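Local atomic coordinates of Protease/Reverse transcriptase/ribonuclease H (Eastern chimpanzee simian foamy virus, PDB entry 7KSF), a protein that combines an aspartyl protease, a reverse transcriptase that copies viral RNA into DNA, and a ribonuclease H that cleaves RNA in RNA–DNA hybrids. Residues 15-20 / 77-83; 245-249 / 309-313; 25-30 / 70-76; 458-462 / 497-502. The protein carries 1 engineered substitution. All blocks are in the same frame, centred on the assembly; numbering follows the deposited sequence.

Contact 1: 15-20 / 77-83; sequences LLAHWA and EYILLSP. Engineered in segment 15-20: Ala20 (natural residue Asp).
Trp19 meets Pro83 because its CG is carried trans to the main-chain nitrogen (chi1 -158°), which brings the indole over to Pro83 until CZ2 lies 3.4 Å from Pro83 CB; the two side chains cross at nearly a right angle. Tyr78 holds CG between its nitrogen and carbonyl carbon (chi1 69°), a setting that turns the ring so that CD2 comes up to His18 ND1, which CB also nears. The ring centroids of His18 and Tyr78 are 5.4 Å apart with planes at 76°, an oblique meeting.

Four backbone bonds show the parallel pairing: Ile79 N gives to Leu16 O and His18 N gives to Ile79 O, each at 2.9 Å, while Leu81 N to His18 O and Ala20 N to Leu81 O each measure 2.8 Å. Strand 15-19 thus runs beside strand 79-81 in the protease sheet. The chain leaves the strand at Ala20, an engineered residue replacing the natural aspartate; the position fits the strand leading into the Asp-containing active-site loop of retroviral aspartic proteases. Ala20 CB rests 3.7 Å from Leu80 CD1.

Ala17, Trp19, Ile79 and Leu81 project from one sheet face, His18 and Leu80 from the other. On the first face Ala17 CB packs against Leu81 CD2. Further back, Leu15 CD2 lies obliquely across Ile79 CG1 at 3.6 Å, and Pro29 of strand 26-29 touches both of these side chains.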
loop_
_atom_site.group_PDB
_atom_site.type_symbol
_atom_site.label_atom_id
_atom_site.label_comp_id
_atom_site.label_asym_id
_atom_site.label_seq_id
_atom_site.Cartn_x
_atom_site.Cartn_y
_atom_site.Cartn_z
ATOM N N LEU A 15 17.238 -34.162 -8.497
ATOM C CA LEU A 15 17.532 -33.271 -7.385
ATOM C C LEU A 15 18.298 -32.072 -7.930
ATOM O O LEU A 15 18.451 -31.908 -9.144
ATOM C CB LEU A 15 18.301 -34.021 -6.288
ATOM C CG LEU A 15 18.168 -33.484 -4.860
ATOM C CD1 LEU A 15 16.706 -33.373 -4.463
ATOM C CD2 LEU A 15 18.925 -34.365 -3.885
ATOM N N LEU A 16 18.777 -31.224 -7.026
ATOM C CA LEU A 16 19.512 -30.026 -7.398
ATOM C C LEU A 16 20.820 -29.971 -6.628
ATOM O O LEU A 16 20.880 -30.352 -5.457
ATOM C CB LEU A 16 18.693 -28.763 -7.123
ATOM C CG LEU A 16 17.344 -28.648 -7.835
ATOM C CD1 LEU A 16 16.702 -27.329 -7.476
ATOM C CD2 LEU A 16 17.503 -28.774 -9.344
ATOM N N ALA A 17 21.863 -29.494 -7.295
ATOM C CA ALA A 17 23.173 -29.319 -6.693
ATOM C C ALA A 17 23.535 -27.841 -6.699
ATOM O O ALA A 17 23.133 -27.093 -7.595
ATOM C CB ALA A 17 24.243 -30.128 -7.437
ATOM N N HIS A 18 24.292 -27.419 -5.687
ATOM C CA HIS A 18 24.707 -26.029 -5.555
ATOM C C HIS A 18 26.220 -25.972 -5.418
ATOM O O HIS A 18 26.786 -26.558 -4.488
ATOM C CB HIS A 18 24.027 -25.360 -4.358
ATOM C CG HIS A 18 22.588 -25.013 -4.594
ATOM N ND1 HIS A 18 21.587 -25.960 -4.599
ATOM C CD2 HIS A 18 21.987 -23.827 -4.841
ATOM C CE1 HIS A 18 20.428 -25.370 -4.833
ATOM N NE2 HIS A 18 20.643 -24.076 -4.984
ATOM N N TRP A 19 26.865 -25.275 -6.348
ATOM C CA TRP A 19 28.309 -25.089 -6.316
ATOM C C TRP A 19 28.718 -24.369 -5.037
ATOM O O TRP A 19 28.315 -23.226 -4.802
ATOM C CB TRP A 19 28.738 -24.292 -7.547
ATOM C CG TRP A 19 30.170 -24.448 -7.957
ATOM C CD1 TRP A 19 30.689 -25.406 -8.779
ATOM C CD2 TRP A 19 31.263 -23.597 -7.593
ATOM N NE1 TRP A 19 32.038 -25.214 -8.938
ATOM C CE2 TRP A 19 32.417 -24.108 -8.220
ATOM C CE3 TRP A 19 31.381 -22.458 -6.790
ATOM C CZ2 TRP A 19 33.672 -23.519 -8.074
ATOM C CZ3 TRP A 19 32.628 -21.876 -6.645
ATOM C CH2 TRP A 19 33.755 -22.407 -7.280
ATOM N N ALA A 20 29.504 -25.041 -4.204
ATOM C CA ALA A 20 29.959 -24.475 -2.944
ATOM C C ALA A 20 31.367 -23.914 -3.096
ATOM O O ALA A 20 32.135 -24.342 -3.962
ATOM C CB ALA A 20 29.933 -25.521 -1.827
ATOM N N GLU A 77 17.669 -30.672 1.659
ATOM C CA GLU A 77 17.111 -31.305 0.473
ATOM C C GLU A 77 17.933 -31.053 -0.785
ATOM O O GLU A 77 17.624 -31.631 -1.831
ATOM C CB GLU A 77 15.670 -30.824 0.241
ATOM C CG GLU A 77 15.546 -29.403 -0.305
ATOM C CD GLU A 77 15.794 -28.329 0.744
ATOM O OE1 GLU A 77 15.961 -28.673 1.934
ATOM O OE2 GLU A 77 15.817 -27.136 0.374
ATOM N N TYR A 78 18.961 -30.214 -0.713
ATOM C CA TYR A 78 19.817 -29.933 -1.853
ATOM C C TYR A 78 21.171 -30.609 -1.670
ATOM O O TYR A 78 21.554 -30.996 -0.562
ATOM C CB TYR A 78 20.003 -28.423 -2.041
ATOM C CG TYR A 78 20.820 -27.770 -0.951
ATOM C CD1 TYR A 78 20.227 -27.365 0.240
ATOM C CD2 TYR A 78 22.184 -27.559 -1.109
ATOM C CE1 TYR A 78 20.973 -26.767 1.242
ATOM C CE2 TYR A 78 22.935 -26.964 -0.113
ATOM C CZ TYR A 78 22.328 -26.571 1.059
ATOM O OH TYR A 78 23.069 -25.978 2.056
ATOM N N ILE A 79 21.896 -30.746 -2.775
ATOM C CA ILE A 79 23.220 -31.355 -2.783
ATOM C C ILE A 79 24.239 -30.219 -2.752
ATOM O O ILE A 79 24.488 -29.565 -3.768
ATOM C CB ILE A 79 23.429 -32.265 -3.994
ATOM C CG1 ILE A 79 22.432 -33.423 -3.972
ATOM C CG2 ILE A 79 24.850 -32.794 -4.019
ATOM C CD1 ILE A 79 22.557 -34.357 -5.159
ATOM N N LEU A 80 24.818 -29.975 -1.580
ATOM C CA LEU A 80 25.912 -29.019 -1.459
ATOM C C LEU A 80 27.130 -29.588 -2.174
ATOM O O LEU A 80 27.746 -30.546 -1.696
ATOM C CB LEU A 80 26.216 -28.739 0.010
ATOM C CG LEU A 80 27.223 -27.622 0.297
ATOM C CD1 LEU A 80 26.675 -26.277 -0.153
ATOM C CD2 LEU A 80 27.579 -27.596 1.773
ATOM N N LEU A 81 27.474 -29.006 -3.316
ATOM C CA LEU A 81 28.452 -29.589 -4.225
ATOM C C LEU A 81 29.823 -28.964 -3.988
ATOM O O LEU A 81 29.992 -27.750 -4.145
ATOM C CB LEU A 81 28.017 -29.388 -5.674
ATOM C CG LEU A 81 28.859 -30.080 -6.742
ATOM C CD1 LEU A 81 29.026 -31.554 -6.408
ATOM C CD2 LEU A 81 28.202 -29.906 -8.098
ATOM N N SER A 82 30.793 -29.796 -3.621
ATOM C CA SER A 82 32.153 -29.310 -3.450
ATOM C C SER A 82 32.734 -28.920 -4.807
ATOM O O SER A 82 32.526 -29.625 -5.798
ATOM C CB SER A 82 33.025 -30.376 -2.785
ATOM O OG SER A 82 34.319 -29.880 -2.501
ATOM N N PRO A 83 33.465 -27.803 -4.884
ATOM C CA PRO A 83 33.981 -27.358 -6.190
ATOM C C PRO A 83 35.031 -28.281 -6.766
ATOM O O PRO A 83 35.201 -28.335 -7.990
ATOM C CB PRO A 83 34.561 -25.977 -5.873
ATOM C CG PRO A 83 34.973 -26.078 -4.445
ATOM C CD PRO A 83 33.934 -26.947 -3.784
#

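Contact 2: 245-249 / 309-313; sequences TTLDL and VDDIY
Leu249 can be followed outward along Asp310, in the turn leading into the facing strand. Its CB is 3.6 Å from Asp310 O. Both CG and CD1 then pass the same carbonyl oxygen, CD1 lying 3.5 Å from Asp310 O. At the tip CD2 reaches Ile312 CD1, 4.2 Å away and crossing it obliquely. CG stands trans to the carbonyl carbon (chi1 -59°), a setting that directs the branch toward this hydrophobic side, where Phe291 and Leu299 of helix 287-299 also pack on Leu249 and Ile312 respectively.

The backbone evidence is for a slack antiparallel pairing, with strand directions 158° apart. Leu247 N to Ile312 O and Ile312 N to Leu247 O are both 3.3 Å and weak, and Leu249 N to Asp310 O, at 3.5 Å, is weak as well. Thr246 and Tyr313 form a non-hydrogen-bonded pair, and beside it Thr246 CA makes a CH...O contact of 3.1 Å to Ile312 O.

Asp248, Asp310 and Asp311 bring their carboxylates together. Asp248 OD1 is modelled 2.7 Å from Asp310 OD2, with the two carboxylate planes turned 79° apart. One aspartate on the first strand and an adjacent pair at the hairpin turn opposite are characteristic of the polymerase palm in reverse transcriptases, consistent with the metal-binding motifs A and C (YXDD) of that family.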
loop_
_atom_site.group_PDB
_atom_site.type_symbol
_atom_site.label_atom_id
_atom_site.label_comp_id
_atom_site.label_asym_id
_atom_site.label_seq_id
_atom_site.Cartn_x
_atom_site.Cartn_y
_atom_site.Cartn_z
ATOM N N THR A 245 11.185 3.738 7.922
ATOM C CA THR A 245 11.639 2.931 6.797
ATOM C C THR A 245 10.871 1.621 6.759
ATOM O O THR A 245 10.757 0.937 7.780
ATOM C CB THR A 245 13.140 2.640 6.898
ATOM O OG1 THR A 245 13.872 3.870 6.837
ATOM C CG2 THR A 245 13.585 1.726 5.763
ATOM N N THR A 246 10.359 1.270 5.582
ATOM C CA THR A 246 9.685 0.002 5.363
ATOM C C THR A 246 10.346 -0.726 4.199
ATOM O O THR A 246 10.668 -0.114 3.176
ATOM C CB THR A 246 8.192 0.200 5.089
ATOM O OG1 THR A 246 7.628 -1.025 4.607
ATOM C CG2 THR A 246 7.974 1.285 4.056
ATOM N N LEU A 247 10.554 -2.031 4.367
ATOM C CA LEU A 247 11.213 -2.870 3.371
ATOM C C LEU A 247 10.301 -4.033 3.021
ATOM O O LEU A 247 9.980 -4.853 3.885
ATOM C CB LEU A 247 12.551 -3.398 3.885
ATOM C CG LEU A 247 13.642 -2.362 4.111
ATOM C CD1 LEU A 247 14.844 -3.029 4.743
ATOM C CD2 LEU A 247 14.014 -1.715 2.791
ATOM N N ASP A 248 9.904 -4.117 1.758
ATOM C CA ASP A 248 9.041 -5.193 1.297
ATOM C C ASP A 248 9.896 -6.382 0.879
ATOM O O ASP A 248 10.824 -6.236 0.078
ATOM C CB ASP A 248 8.172 -4.724 0.130
ATOM C CG ASP A 248 7.294 -5.828 -0.423
ATOM O OD1 ASP A 248 6.949 -6.757 0.337
ATOM O OD2 ASP A 248 6.949 -5.764 -1.623
ATOM N N LEU A 249 9.585 -7.553 1.425
ATOM C CA LEU A 249 10.295 -8.765 1.053
ATOM C C LEU A 249 9.679 -9.378 -0.203
ATOM O O LEU A 249 8.549 -9.071 -0.586
ATOM C CB LEU A 249 10.283 -9.771 2.206
ATOM C CG LEU A 249 10.927 -9.268 3.506
ATOM C CD1 LEU A 249 10.904 -10.340 4.587
ATOM C CD2 LEU A 249 12.346 -8.786 3.259
ATOM N N VAL A 309 3.984 -10.011 8.041
ATOM C CA VAL A 309 4.099 -10.620 6.724
ATOM C C VAL A 309 5.436 -10.264 6.057
ATOM O O VAL A 309 6.496 -10.411 6.665
ATOM C CB VAL A 309 2.894 -10.248 5.836
ATOM C CG1 VAL A 309 2.952 -11.009 4.519
ATOM C CG2 VAL A 309 1.593 -10.541 6.566
ATOM N N ASP A 310 5.378 -9.793 4.815
ATOM C CA ASP A 310 6.555 -9.338 4.078
ATOM C C ASP A 310 7.167 -8.033 4.597
ATOM O O ASP A 310 8.387 -7.886 4.646
ATOM C CB ASP A 310 6.224 -9.201 2.590
ATOM C CG ASP A 310 5.106 -8.212 2.331
ATOM O OD1 ASP A 310 4.604 -7.616 3.305
ATOM O OD2 ASP A 310 4.730 -8.031 1.154
ATOM N N ASP A 311 6.308 -7.090 4.967
ATOM C CA ASP A 311 6.729 -5.771 5.441
ATOM C C ASP A 311 7.531 -5.726 6.744
ATOM O O ASP A 311 7.274 -6.486 7.677
ATOM C CB ASP A 311 5.517 -4.843 5.557
ATOM C CG ASP A 311 4.781 -4.679 4.241
ATOM O OD1 ASP A 311 5.294 -5.158 3.208
ATOM O OD2 ASP A 311 3.692 -4.071 4.240
ATOM N N ILE A 312 8.501 -4.818 6.785
ATOM C CA ILE A 312 9.358 -4.614 7.951
ATOM C C ILE A 312 9.355 -3.131 8.331
ATOM O O ILE A 312 9.341 -2.264 7.456
ATOM C CB ILE A 312 10.800 -5.073 7.683
ATOM C CG1 ILE A 312 10.825 -6.550 7.289
ATOM C CG2 ILE A 312 11.671 -4.833 8.906
ATOM C CD1 ILE A 312 12.214 -7.098 7.050
ATOM N N TYR A 313 9.360 -2.843 9.628
ATOM C CA TYR A 313 9.335 -1.456 10.103
ATOM C C TYR A 313 10.543 -1.063 10.957
ATOM O O TYR A 313 10.937 -1.789 11.870
ATOM C CB TYR A 313 8.041 -1.191 10.873
ATOM C CG TYR A 313 7.862 0.251 11.299
ATOM C CD1 TYR A 313 8.347 0.700 12.518
ATOM C CD2 TYR A 313 7.201 1.157 10.480
ATOM C CE1 TYR A 313 8.184 2.017 12.909
ATOM C CE2 TYR A 313 7.032 2.473 10.864
ATOM C CZ TYR A 313 7.524 2.897 12.079
ATOM O OH TYR A 313 7.359 4.208 12.465
#

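Contact 3: 25-30 / 70-76; sequences ITCIPE and EVIASPY
Thr26 O accepts the one hydrogen bond of full strength between the two segments, from Ile72 N at 3.1 Å with an N-H...O angle of 157°. Val71 CA adds a CH...O contact to the same oxygen. Further along, Ile28 N to Ile72 O and Glu30 N to Ser74 O are bent and weak, in keeping with strand directions that diverge by 46°.

Ile72 divides its branches between two partners. Its chi1 of 61° turns CG1 and CD1 to Cys27, with CD1 3.8 Å from Cys27 SG, while CG2 goes to Ile25 CD1. Val71 and Thr26 lie side by side and point the same way, Thr26 CB 3.8 Å from Val71 CG1. Ile28 CD1 fits into the fork of Val71, at 3.7 Å from both CG1 and CG2. At the end of the pairing, Ser74 OG accepts from Tyr76 N at 3.2 Å, an ST turn just before the chain goes on to strand 79-81.

Strand 26-29 runs parallel to strand 65-74 on one flank and opposite in direction to strand 79-81, to whose Leu80 Cys27 bonds through its backbone, while strand 65-74 pairs antiparallel on its far side with strand 52-62 through Val71 and Tyr56.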
loop_
_atom_site.group_PDB
_atom_site.type_symbol
_atom_site.label_atom_id
_atom_site.label_comp_id
_atom_site.label_asym_id
_atom_site.label_seq_id
_atom_site.Cartn_x
_atom_site.Cartn_y
_atom_site.Cartn_z
ATOM N N ILE A 25 34.024 -31.279 1.760
ATOM C CA ILE A 25 33.610 -32.253 0.756
ATOM C C ILE A 25 32.120 -32.128 0.478
ATOM O O ILE A 25 31.412 -31.351 1.127
ATOM C CB ILE A 25 33.972 -33.684 1.186
ATOM C CG1 ILE A 25 33.262 -34.047 2.490
ATOM C CG2 ILE A 25 35.478 -33.831 1.327
ATOM C CD1 ILE A 25 33.396 -35.505 2.863
ATOM N N THR A 26 31.638 -32.908 -0.487
ATOM C CA THR A 26 30.259 -32.783 -0.945
ATOM C C THR A 26 29.296 -33.392 0.064
ATOM O O THR A 26 29.490 -34.517 0.531
ATOM C CB THR A 26 30.100 -33.461 -2.308
ATOM O OG1 THR A 26 30.832 -32.726 -3.296
ATOM C CG2 THR A 26 28.633 -33.518 -2.711
ATOM N N CYS A 27 28.256 -32.635 0.404
ATOM C CA CYS A 27 27.174 -33.122 1.245
ATOM C C CYS A 27 26.065 -33.708 0.385
ATOM O O CYS A 27 25.870 -33.314 -0.768
ATOM C CB CYS A 27 26.612 -32.001 2.119
ATOM S SG CYS A 27 27.754 -31.358 3.357
ATOM N N ILE A 28 25.333 -34.654 0.964
ATOM C CA ILE A 28 24.267 -35.355 0.251
ATOM C C ILE A 28 23.093 -35.514 1.209
ATOM O O ILE A 28 23.314 -35.727 2.411
ATOM C CB ILE A 28 24.765 -36.707 -0.288
ATOM C CG1 ILE A 28 25.585 -36.494 -1.565
ATOM C CG2 ILE A 28 23.604 -37.688 -0.516
ATOM C CD1 ILE A 28 25.954 -37.778 -2.298
ATOM N N PRO A 29 21.845 -35.354 0.750
ATOM C CA PRO A 29 20.698 -35.613 1.630
ATOM C C PRO A 29 20.814 -36.964 2.326
ATOM O O PRO A 29 21.235 -37.958 1.732
ATOM C CB PRO A 29 19.504 -35.573 0.673
ATOM C CG PRO A 29 19.936 -34.633 -0.391
ATOM C CD PRO A 29 21.430 -34.778 -0.541
ATOM N N GLU A 30 20.418 -36.981 3.603
ATOM C CA GLU A 30 20.682 -38.131 4.467
ATOM C C GLU A 30 19.983 -39.399 3.986
ATOM O O GLU A 30 20.504 -40.503 4.185
ATOM C CB GLU A 30 20.250 -37.805 5.903
ATOM C CG GLU A 30 21.081 -36.725 6.585
ATOM C CD GLU A 30 20.571 -36.384 7.975
ATOM O OE1 GLU A 30 19.469 -36.847 8.331
ATOM O OE2 GLU A 30 21.270 -35.647 8.707
ATOM N N GLU A 70 33.788 -38.436 -2.753
ATOM C CA GLU A 70 33.696 -38.771 -1.338
ATOM C C GLU A 70 32.748 -37.788 -0.662
ATOM O O GLU A 70 32.961 -36.572 -0.725
ATOM C CB GLU A 70 35.081 -38.728 -0.700
ATOM C CG GLU A 70 35.084 -38.746 0.812
ATOM C CD GLU A 70 36.463 -38.508 1.393
ATOM O OE1 GLU A 70 37.399 -38.243 0.608
ATOM O OE2 GLU A 70 36.613 -38.579 2.631
ATOM N N VAL A 71 31.701 -38.308 -0.017
ATOM C CA VAL A 71 30.605 -37.478 0.463
ATOM C C VAL A 71 30.285 -37.796 1.917
ATOM O O VAL A 71 30.620 -38.862 2.440
ATOM C CB VAL A 71 29.333 -37.648 -0.398
ATOM C CG1 VAL A 71 29.575 -37.151 -1.815
ATOM C CG2 VAL A 71 28.891 -39.104 -0.403
ATOM N N ILE A 72 29.625 -36.837 2.568
ATOM C CA ILE A 72 29.015 -37.031 3.879
ATOM C C ILE A 72 27.518 -36.816 3.728
ATOM O O ILE A 72 27.007 -36.696 2.608
ATOM C CB ILE A 72 29.590 -36.078 4.942
ATOM C CG1 ILE A 72 29.338 -34.621 4.565
ATOM C CG2 ILE A 72 31.079 -36.316 5.122
ATOM C CD1 ILE A 72 29.690 -33.657 5.676
ATOM N N ALA A 73 26.809 -36.743 4.848
ATOM C CA ALA A 73 25.368 -36.555 4.842
ATOM C C ALA A 73 25.014 -35.071 4.922
ATOM O O ALA A 73 25.864 -34.209 5.158
ATOM C CB ALA A 73 24.729 -37.324 5.997
ATOM N N SER A 74 23.727 -34.780 4.714
ATOM C CA SER A 74 23.207 -33.425 4.760
ATOM C C SER A 74 21.753 -33.481 5.200
ATOM O O SER A 74 20.952 -34.179 4.560
ATOM C CB SER A 74 23.314 -32.718 3.410
ATOM O OG SER A 74 22.597 -31.496 3.416
ATOM N N PRO A 75 21.381 -32.766 6.265
ATOM C CA PRO A 75 19.968 -32.697 6.650
ATOM C C PRO A 75 19.109 -31.904 5.678
ATOM O O PRO A 75 17.893 -31.821 5.884
ATOM C CB PRO A 75 20.020 -32.010 8.022
ATOM C CG PRO A 75 21.280 -31.200 7.981
ATOM C CD PRO A 75 22.253 -32.003 7.173
ATOM N N TYR A 76 19.693 -31.331 4.632
ATOM C CA TYR A 76 18.961 -30.497 3.696
ATOM C C TYR A 76 18.462 -31.320 2.512
ATOM O O TYR A 76 18.775 -32.503 2.363
ATOM C CB TYR A 76 19.842 -29.345 3.210
ATOM C CG TYR A 76 20.532 -28.582 4.317
ATOM C CD1 TYR A 76 21.914 -28.644 4.476
ATOM C CD2 TYR A 76 19.807 -27.802 5.208
ATOM C CE1 TYR A 76 22.549 -27.944 5.487
ATOM C CE2 TYR A 76 20.434 -27.099 6.224
ATOM C CZ TYR A 76 21.805 -27.176 6.359
ATOM O OH TYR A 76 22.433 -26.483 7.368
#

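Contact 4: 458-462 / 497-502; sequences VNTSP and KLLTTM
Lys497 NZ donates to Pro462 O at 2.8 Å, the single hydrogen bond between the helix and the strand end. The donor lies in the carbonyl plane, on a lone pair, with a C=O...N angle of 119°. The lysine chain is fully extended beyond CG, and this length carries the ammonium from the helix surface past Ser461 to the loop; a second, weak bond to Leu490 O would steady it there.

The polar groups of the strand find their partners away from the helix. Asn459 OD1 takes the backbone Thr460 N at 2.8 Å, and its ND2 gives to Pro566 O. Thr460 OG1 bonds to Ala464 O.

Packing contacts fill the rest. Leu498 CD2 is laid across Thr460, 3.5 Å from its backbone N and 3.6 Å from CG2, and alongside Asn459 OD1. The methyl of Thr460 also touches Lys497 CB. Val458 CG1, trans to its own nitrogen (chi1 -178°), faces the helix and meets Met502 CG at 3.8 Å and Thr501 CG2 at 3.9 Å; the Val458 and Thr501 side chains pass one another pointing opposite ways.

The axes of the two short segments approach to 7.8 Å and run at 133°. Strand 454-460 is the central strand of a five-stranded mixed sheet of order 3-2-1-4-5, and helix 494-513 joins the third strand to the fourth: the layout of the RNase H-like fold, here that of the connection domain of reverse transcriptases.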
loop_
_atom_site.group_PDB
_atom_site.type_symbol
_atom_site.label_atom_id
_atom_site.label_comp_id
_atom_site.label_asym_id
_atom_site.label_seq_id
_atom_site.Cartn_x
_atom_site.Cartn_y
_atom_site.Cartn_z
ATOM N N VAL A 458 -20.540 0.221 11.947
ATOM C CA VAL A 458 -19.659 0.441 10.806
ATOM C C VAL A 458 -20.457 0.307 9.516
ATOM O O VAL A 458 -21.138 -0.705 9.297
ATOM C CB VAL A 458 -18.474 -0.544 10.806
ATOM C CG1 VAL A 458 -17.555 -0.258 9.635
ATOM C CG2 VAL A 458 -17.710 -0.449 12.115
ATOM N N ASN A 459 -20.370 1.328 8.671
ATOM C CA ASN A 459 -20.889 1.304 7.313
ATOM C C ASN A 459 -19.906 2.079 6.444
ATOM O O ASN A 459 -19.038 2.797 6.949
ATOM C CB ASN A 459 -22.302 1.901 7.238
ATOM C CG ASN A 459 -23.123 1.328 6.099
ATOM O OD1 ASN A 459 -22.578 0.885 5.088
ATOM N ND2 ASN A 459 -24.441 1.332 6.258
ATOM N N THR A 460 -20.025 1.927 5.121
ATOM C CA THR A 460 -19.097 2.586 4.211
ATOM C C THR A 460 -19.811 3.069 2.957
ATOM O O THR A 460 -20.844 2.527 2.550
ATOM C CB THR A 460 -17.932 1.669 3.797
ATOM O OG1 THR A 460 -16.865 2.465 3.268
ATOM C CG2 THR A 460 -18.374 0.677 2.730
ATOM N N SER A 461 -19.235 4.093 2.348
ATOM C CA SER A 461 -19.626 4.658 1.068
ATOM C C SER A 461 -18.580 4.294 0.017
ATOM O O SER A 461 -17.496 3.817 0.346
ATOM C CB SER A 461 -19.747 6.181 1.192
ATOM O OG SER A 461 -18.501 6.758 1.535
ATOM N N PRO A 462 -18.890 4.505 -1.269
ATOM C CA PRO A 462 -17.863 4.253 -2.300
ATOM C C PRO A 462 -16.598 5.072 -2.115
ATOM O O PRO A 462 -15.538 4.661 -2.606
ATOM C CB PRO A 462 -18.581 4.629 -3.605
ATOM C CG PRO A 462 -20.012 4.431 -3.310
ATOM C CD PRO A 462 -20.195 4.818 -1.871
ATOM N N LYS A 497 -14.399 -2.702 1.290
ATOM C CA LYS A 497 -14.332 -1.350 1.833
ATOM C C LYS A 497 -14.857 -1.302 3.261
ATOM O O LYS A 497 -14.399 -0.484 4.065
ATOM C CB LYS A 497 -15.110 -0.384 0.939
ATOM C CG LYS A 497 -14.473 -0.148 -0.425
ATOM C CD LYS A 497 -15.301 0.794 -1.285
ATOM C CE LYS A 497 -14.593 1.104 -2.592
ATOM N NZ LYS A 497 -15.398 1.999 -3.465
ATOM N N LEU A 498 -15.823 -2.166 3.591
ATOM C CA LEU A 498 -16.275 -2.296 4.973
ATOM C C LEU A 498 -15.196 -2.904 5.852
ATOM O O LEU A 498 -14.975 -2.454 6.982
ATOM C CB LEU A 498 -17.538 -3.155 5.033
ATOM C CG LEU A 498 -18.852 -2.577 4.513
ATOM C CD1 LEU A 498 -19.892 -3.678 4.385
ATOM C CD2 LEU A 498 -19.337 -1.494 5.453
ATOM N N LEU A 499 -14.517 -3.937 5.349
ATOM C CA LEU A 499 -13.532 -4.656 6.148
ATOM C C LEU A 499 -12.323 -3.784 6.457
ATOM O O LEU A 499 -11.857 -3.737 7.602
ATOM C CB LEU A 499 -13.110 -5.930 5.422
ATOM C CG LEU A 499 -14.246 -6.918 5.176
ATOM C CD1 LEU A 499 -13.777 -8.057 4.292
ATOM C CD2 LEU A 499 -14.778 -7.443 6.499
ATOM N N THR A 500 -11.790 -3.092 5.446
ATOM C CA THR A 500 -10.697 -2.164 5.713
ATOM C C THR A 500 -11.158 -0.997 6.571
ATOM O O THR A 500 -10.345 -0.386 7.272
ATOM C CB THR A 500 -10.086 -1.652 4.410
ATOM O OG1 THR A 500 -8.976 -0.798 4.718
ATOM C CG2 THR A 500 -11.111 -0.864 3.607
ATOM N N THR A 501 -12.451 -0.668 6.528
ATOM C CA THR A 501 -12.984 0.333 7.438
ATOM C C THR A 501 -12.999 -0.192 8.869
ATOM O O THR A 501 -12.611 0.521 9.803
ATOM C CB THR A 501 -14.390 0.749 7.001
ATOM O OG1 THR A 501 -14.365 1.147 5.627
ATOM C CG2 THR A 501 -14.887 1.904 7.845
ATOM N N MET A 502 -13.442 -1.437 9.057
ATOM C CA MET A 502 -13.405 -2.045 10.383
ATOM C C MET A 502 -11.979 -2.155 10.892
ATOM O O MET A 502 -11.725 -1.987 12.090
ATOM C CB MET A 502 -14.050 -3.427 10.359
ATOM C CG MET A 502 -15.520 -3.435 10.025
ATOM S SD MET A 502 -16.283 -4.988 10.518
ATOM C CE MET A 502 -17.703 -4.996 9.437
#

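Contacts 1 and 3 belong to one protease sheet, their centres 9 Å apart, and contact 3 is nested within the loop that contact 1 closes. They are joined directly: Leu80 O to Cys27 N is 3.0 Å and Ser82 N to Thr26 OG1 is 2.9 Å, both probable hydrogen bonds. Contact 2, with the aspartate cluster of the polymerase palm, is separate, its centre 31 Å from that of contact 1 and 25 Å from that of contact 4. Contacts 1 and 4 lie on opposite sides of the chain's centre, 51 Å apart between centres. The calcium ion seen at Gly596 and Glu642 belongs to the RNase H region, and none of the four contacts includes its ligands.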